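Local structure of alpha-1,3-glucanase (Bacillus circulans, 5ZRU) at residues S50-I55 with I425-G430; F170-A175 with S369-G374. The protein hydrolyses the alpha-1,3-glycosidic linkages of alpha-1,3-glucan, and the chain described here is its catalytic unit, of glycoside hydrolase family 87. One frame throughout, in Å; residues are numbered along the deposited sequence.

How the contacts relate
Both contacts join the N-terminal antiparallel beta domain to the parallel beta-helix that follows it, and their centres lie about 13 Å apart. Along the chain the order is 50-55, 170-175, 369-374, 425-430, so contact 2 is enclosed within the span that contact 1 closes. In the antiparallel domain, strands 53-57 and 166-174 are antiparallel neighbours in one sheet. In the beta-helix, strands 369-371 and 424-426 belong to the same face, with strand 400-402 paired between them. The contacts also touch, Ser-50 OG lying 3.6 Å from Phe-170 CD2. Both are buried parts of the interface between the two domains of the catalytic unit.

Contact 1: residues S50-I55 with I425-G430. With CA (calcium ion), chain M.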
loop_
_atom_site.group_PDB
_atom_site.type_symbol
_atom_site.label_atom_id
_atom_site.label_comp_id
_atom_site.label_asym_id
_atom_site.label_seq_id
_atom_site.Cartn_x
_atom_site.Cartn_y
_atom_site.Cartn_z
ATOM N N SER A 50 8.296 -9.453 -6.108
ATOM C CA SER A 50 9.378 -8.491 -5.932
ATOM C C SER A 50 10.541 -8.875 -6.841
ATOM O O SER A 50 10.884 -10.057 -6.981
ATOM C CB SER A 50 9.833 -8.415 -4.467
ATOM O OG SER A 50 10.449 -9.632 -4.065
ATOM N N GLY A 51 11.107 -7.878 -7.516
ATOM C CA GLY A 51 12.173 -8.138 -8.462
ATOM C C GLY A 51 11.754 -8.995 -9.641
ATOM O O GLY A 51 12.614 -9.499 -10.369
ATOM N N GLN A 52 10.434 -9.152 -9.837
ATOM C CA GLN A 52 9.862 -9.959 -10.919
ATOM C C GLN A 52 10.400 -11.392 -10.904
ATOM O O GLN A 52 10.607 -12.013 -11.951
ATOM C CB GLN A 52 10.088 -9.294 -12.279
ATOM C CG GLN A 52 9.462 -7.888 -12.365
ATOM C CD GLN A 52 10.318 -6.828 -11.687
ATOM O OE1 GLN A 52 11.535 -6.757 -11.907
ATOM N NE2 GLN A 52 9.691 -6.006 -10.859
ATOM N N ARG A 53 10.613 -11.928 -9.702
ATOM C CA ARG A 53 11.148 -13.271 -9.518
ATOM C C ARG A 53 10.552 -13.869 -8.252
ATOM O O ARG A 53 10.478 -13.190 -7.234
ATOM C CB ARG A 53 12.677 -13.253 -9.388
ATOM C CG ARG A 53 13.416 -12.823 -10.636
ATOM C CD ARG A 53 14.806 -12.320 -10.297
ATOM N NE ARG A 53 15.688 -13.401 -9.879
ATOM C CZ ARG A 53 16.314 -14.216 -10.723
ATOM N NH1 ARG A 53 16.139 -14.077 -12.032
ATOM N NH2 ARG A 53 17.105 -15.177 -10.263
ATOM N N TYR A 54 10.133 -15.132 -8.309
ATOM C CA TYR A 54 9.711 -15.826 -7.098
ATOM C C TYR A 54 9.997 -17.311 -7.259
ATOM O O TYR A 54 10.367 -17.777 -8.339
ATOM C CB TYR A 54 8.228 -15.576 -6.782
ATOM C CG TYR A 54 7.237 -16.270 -7.704
ATOM C CD1 TYR A 54 6.907 -15.724 -8.948
ATOM C CD2 TYR A 54 6.612 -17.452 -7.319
ATOM C CE1 TYR A 54 5.969 -16.350 -9.787
ATOM C CE2 TYR A 54 5.677 -18.085 -8.147
ATOM C CZ TYR A 54 5.361 -17.526 -9.379
ATOM O OH TYR A 54 4.435 -18.146 -10.194
ATOM N N ILE A 55 9.841 -18.051 -6.160
ATOM C CA ILE A 55 10.078 -19.493 -6.148
ATOM C C ILE A 55 8.732 -20.196 -6.225
ATOM O O ILE A 55 7.875 -20.028 -5.347
ATOM C CB ILE A 55 10.858 -19.935 -4.898
ATOM C CG1 ILE A 55 12.199 -19.214 -4.827
ATOM C CG2 ILE A 55 11.074 -21.450 -4.912
ATOM C CD1 ILE A 55 12.488 -18.657 -3.457
ATOM N N ILE A 425 10.215 3.617 -3.573
ATOM C CA ILE A 425 9.056 3.146 -4.317
ATOM C C ILE A 425 9.552 2.120 -5.321
ATOM O O ILE A 425 10.331 2.464 -6.218
ATOM C CB ILE A 425 8.317 4.298 -5.024
ATOM C CG1 ILE A 425 8.031 5.434 -4.032
ATOM C CG2 ILE A 425 6.994 3.788 -5.603
ATOM C CD1 ILE A 425 7.464 6.704 -4.679
ATOM N N VAL A 426 9.101 0.867 -5.179
ATOM C CA VAL A 426 9.713 -0.267 -5.872
ATOM C C VAL A 426 8.642 -1.167 -6.481
ATOM O O VAL A 426 7.641 -1.484 -5.831
ATOM C CB VAL A 426 10.600 -1.088 -4.912
ATOM C CG1 VAL A 426 11.363 -2.184 -5.674
ATOM C CG2 VAL A 426 11.564 -0.184 -4.168
ATOM N N ASP A 427 8.863 -1.588 -7.734
ATOM C CA ASP A 427 8.127 -2.703 -8.348
ATOM C C ASP A 427 6.635 -2.410 -8.561
ATOM O O ASP A 427 5.780 -3.239 -8.254
ATOM C CB ASP A 427 8.298 -3.984 -7.518
ATOM C CG ASP A 427 9.693 -4.559 -7.605
ATOM O OD1 ASP A 427 10.381 -4.281 -8.606
ATOM O OD2 ASP A 427 10.092 -5.297 -6.678
ATOM N N THR A 428 6.316 -1.244 -9.118
ATOM C CA THR A 428 4.915 -1.003 -9.458
ATOM C C THR A 428 4.523 -1.833 -10.676
ATOM O O THR A 428 5.359 -2.191 -11.509
ATOM C CB THR A 428 4.640 0.482 -9.733
ATOM O OG1 THR A 428 5.352 0.902 -10.900
ATOM C CG2 THR A 428 5.062 1.338 -8.548
ATOM N N VAL A 429 3.231 -2.144 -10.771
ATOM C CA VAL A 429 2.678 -2.910 -11.885
ATOM C C VAL A 429 1.529 -2.116 -12.481
ATOM O O VAL A 429 0.612 -1.712 -11.760
ATOM C CB VAL A 429 2.196 -4.309 -11.449
ATOM C CG1 VAL A 429 1.468 -4.996 -12.603
ATOM C CG2 VAL A 429 3.383 -5.169 -10.977
ATOM N N GLY A 430 1.576 -1.895 -13.794
ATOM C CA GLY A 430 0.502 -1.185 -14.456
ATOM C C GLY A 430 0.452 0.294 -14.164
ATOM O O GLY A 430 -0.561 0.939 -14.447
HETATM CA CA CA M . 11.215 -11.860 -5.481
HETATM O O HOH W 1 13.544 -11.144 -5.884
#
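A calcium-bound turn of the antiparallel beta domain docks here against the parallel beta-helix, where Asp-427, in the turn after strand 424-426, points its carboxylate at Gly-51 and Gln-52. The two oxygens divide the work. OD2 of Asp-427 takes the backbone N of Gly-51 at 2.9 Å in a nearly straight bond (N-H...O 166°), and OD1 takes NE2 of Gln-52, also at 2.9 Å. Both donors arrive from above the carboxylate plane, and OD1 lies close to the plane of the Gln-52 amide, which stands almost perpendicular to the carboxylate (86°). A bend in the Gln-52 chain (chi2 79°) folds the amide back toward Asp-427. The alpha carbon of Ser-50 (CA) also packs against the carboxylate, 3.4 Å from OD2 of Asp-427.

The peptide between Ser-50 and Gly-51 is gripped at both ends: while its N-H faces Asp-427, its carbonyl, Ser-50 O, binds the calcium at 2.4 Å. The metal would probably polarise this peptide and strengthen the N-H as a donor. Ser-50 OG, a water and Arg-53 O, the last 2.3 Å from the calcium, are further ligands, and Asp-22, Thr-23 and Asp-169 complete the site. With an alanine in place of Asp-427, the N-H of Gly-51 and the amide of Gln-52 would probably lose their shared acceptor, and the Gln-52 amide would be freer to turn. OD1 of Asp-427 also accepts a bond from Asn-460, so the carboxylate is tied to its own domain as well.

Beyond the turn, strand 53-57 runs between strands 33-36 and 166-174, antiparallel to both, whereas strand 424-426 lies parallel to its neighbours 400-402 and 451-459 in the beta-helix wall.

Contact 2: residues F170-A175 with S369-G374; sequences FLEIEA and SIRNNG
Arg-371 reaches out from strand 369-371 of the beta-helix to meet Glu-172 and Phe-170, two residues of strand 166-174 whose side chains come from the other direction. Its chain runs out extended from the backbone and then bends at chi3, which turns the guanidinium to meet both partners. The salt bridge to Glu-172 is lopsided. OE1 of Glu-172 sits at the guanidinium edge, in its plane, and receives NH1 of Arg-371 at 3.0 Å with a fairly straight bond (155°), plus a weak second bond from NH2. OE2 of Glu-172 approaches NH2 of Arg-371 to 2.7 Å, but the hydrogen is poorly aimed and this bond is also weak. The two groups are not coplanar: their planes are 61° apart.

Phe-170 points the edge of its ring at one face of the guanidinium, CZ lying 3.5 Å from NH1 of Arg-371. Ring and guanidinium are almost perpendicular (85°), so an aromatic edge meets a cationic face. OG of Ser-369 lies over the opposite face.

Two more carboxylates reach the same arginine, Glu-139 at NH1 and Glu-402 at NE, while Arg-20 is a second partner for OE2 of Glu-172. This network of opposite charges, with Arg-371 and Glu-172 buried at its centre, probably keeps Arg-371 cationic and links the antiparallel domain to the beta-helix through charge as well as packing.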
loop_
_atom_site.group_PDB
_atom_site.type_symbol
_atom_site.label_atom_id
_atom_site.label_comp_id
_atom_site.label_asym_id
_atom_site.label_seq_id
_atom_site.Cartn_x
_atom_site.Cartn_y
_atom_site.Cartn_z
ATOM N N PHE A 170 9.056 -13.862 -0.702
ATOM C CA PHE A 170 10.066 -13.577 0.310
ATOM C C PHE A 170 9.487 -13.842 1.691
ATOM O O PHE A 170 8.279 -14.003 1.862
ATOM C CB PHE A 170 10.583 -12.132 0.217
ATOM C CG PHE A 170 9.503 -11.072 0.333
ATOM C CD1 PHE A 170 8.938 -10.759 1.561
ATOM C CD2 PHE A 170 9.100 -10.352 -0.778
ATOM C CE1 PHE A 170 7.939 -9.770 1.674
ATOM C CE2 PHE A 170 8.114 -9.354 -0.674
ATOM C CZ PHE A 170 7.540 -9.070 0.554
ATOM N N LEU A 171 10.382 -13.881 2.673
ATOM C CA LEU A 171 10.040 -13.769 4.081
ATOM C C LEU A 171 10.611 -12.471 4.635
ATOM O O LEU A 171 11.670 -12.003 4.205
ATOM C CB LEU A 171 10.596 -14.943 4.895
ATOM C CG LEU A 171 10.255 -16.359 4.430
ATOM C CD1 LEU A 171 10.886 -17.393 5.381
ATOM C CD2 LEU A 171 8.753 -16.530 4.360
ATOM N N GLU A 172 9.899 -11.893 5.596
ATOM C CA GLU A 172 10.422 -10.814 6.425
ATOM C C GLU A 172 10.376 -11.280 7.874
ATOM O O GLU A 172 9.365 -11.828 8.320
ATOM C CB GLU A 172 9.628 -9.516 6.208
ATOM C CG GLU A 172 10.007 -8.846 4.893
ATOM C CD GLU A 172 9.118 -7.673 4.504
ATOM O OE1 GLU A 172 8.014 -7.536 5.058
ATOM O OE2 GLU A 172 9.541 -6.882 3.636
ATOM N N ILE A 173 11.488 -11.125 8.587
ATOM C CA ILE A 173 11.669 -11.768 9.885
ATOM C C ILE A 173 12.098 -10.711 10.888
ATOM O O ILE A 173 12.989 -9.906 10.601
ATOM C CB ILE A 173 12.699 -12.914 9.806
ATOM C CG1 ILE A 173 12.237 -13.974 8.805
ATOM C CG2 ILE A 173 12.895 -13.564 11.168
ATOM C CD1 ILE A 173 13.214 -15.144 8.617
ATOM N N GLU A 174 11.461 -10.707 12.057
ATOM C CA GLU A 174 11.712 -9.673 13.049
ATOM C C GLU A 174 11.544 -10.253 14.444
ATOM O O GLU A 174 10.812 -11.226 14.646
ATOM C CB GLU A 174 10.758 -8.484 12.866
ATOM C CG GLU A 174 9.302 -8.827 13.095
ATOM C CD GLU A 174 8.376 -7.772 12.535
ATOM O OE1 GLU A 174 8.060 -7.849 11.327
ATOM O OE2 GLU A 174 7.977 -6.866 13.294
ATOM N N ALA A 175 12.224 -9.638 15.410
ATOM C CA ALA A 175 12.004 -9.986 16.807
ATOM C C ALA A 175 10.702 -9.350 17.274
ATOM O O ALA A 175 10.420 -8.188 16.975
ATOM C CB ALA A 175 13.171 -9.513 17.672
ATOM N N SER A 369 5.026 1.003 5.759
ATOM C CA SER A 369 5.161 0.032 4.684
ATOM C C SER A 369 3.831 -0.007 3.948
ATOM O O SER A 369 2.811 -0.369 4.541
ATOM C CB SER A 369 5.520 -1.347 5.248
ATOM O OG SER A 369 5.318 -2.379 4.284
ATOM N N ILE A 370 3.836 0.408 2.678
ATOM C CA ILE A 370 2.629 0.521 1.858
ATOM C C ILE A 370 2.810 -0.475 0.719
ATOM O O ILE A 370 3.565 -0.200 -0.213
ATOM C CB ILE A 370 2.437 1.944 1.317
ATOM C CG1 ILE A 370 2.648 2.982 2.439
ATOM C CG2 ILE A 370 1.062 2.086 0.621
ATOM C CD1 ILE A 370 1.638 2.890 3.571
ATOM N N ARG A 371 2.148 -1.635 0.776
ATOM C CA ARG A 371 2.553 -2.727 -0.106
ATOM C C ARG A 371 1.363 -3.426 -0.748
ATOM O O ARG A 371 0.397 -3.764 -0.063
ATOM C CB ARG A 371 3.403 -3.761 0.659
ATOM C CG ARG A 371 3.986 -4.847 -0.240
ATOM C CD ARG A 371 4.771 -5.894 0.565
ATOM N NE ARG A 371 5.945 -5.336 1.219
ATOM C CZ ARG A 371 6.520 -5.843 2.310
ATOM N NH1 ARG A 371 6.018 -6.918 2.913
ATOM N NH2 ARG A 371 7.587 -5.249 2.817
ATOM N N ASN A 372 1.441 -3.643 -2.066
ATOM C CA ASN A 372 0.553 -4.581 -2.767
ATOM C C ASN A 372 -0.903 -4.118 -2.744
ATOM O O ASN A 372 -1.820 -4.926 -2.590
ATOM C CB ASN A 372 0.678 -5.998 -2.184
ATOM C CG ASN A 372 0.236 -7.080 -3.162
ATOM O OD1 ASN A 372 0.595 -7.060 -4.341
ATOM N ND2 ASN A 372 -0.525 -8.047 -2.665
ATOM N N ASN A 373 -1.121 -2.820 -2.926
ATOM C CA ASN A 373 -2.466 -2.257 -2.930
ATOM C C ASN A 373 -2.982 -2.059 -4.355
ATOM O O ASN A 373 -2.213 -1.941 -5.314
ATOM C CB ASN A 373 -2.484 -0.934 -2.153
ATOM C CG ASN A 373 -2.183 -1.136 -0.679
ATOM O OD1 ASN A 373 -2.955 -1.772 0.028
ATOM N ND2 ASN A 373 -1.049 -0.604 -0.209
ATOM N N GLY A 374 -4.310 -2.010 -4.481
ATOM C CA GLY A 374 -4.966 -2.046 -5.778
ATOM C C GLY A 374 -5.430 -0.722 -6.342
ATOM O O GLY A 374 -6.330 -0.678 -7.191
#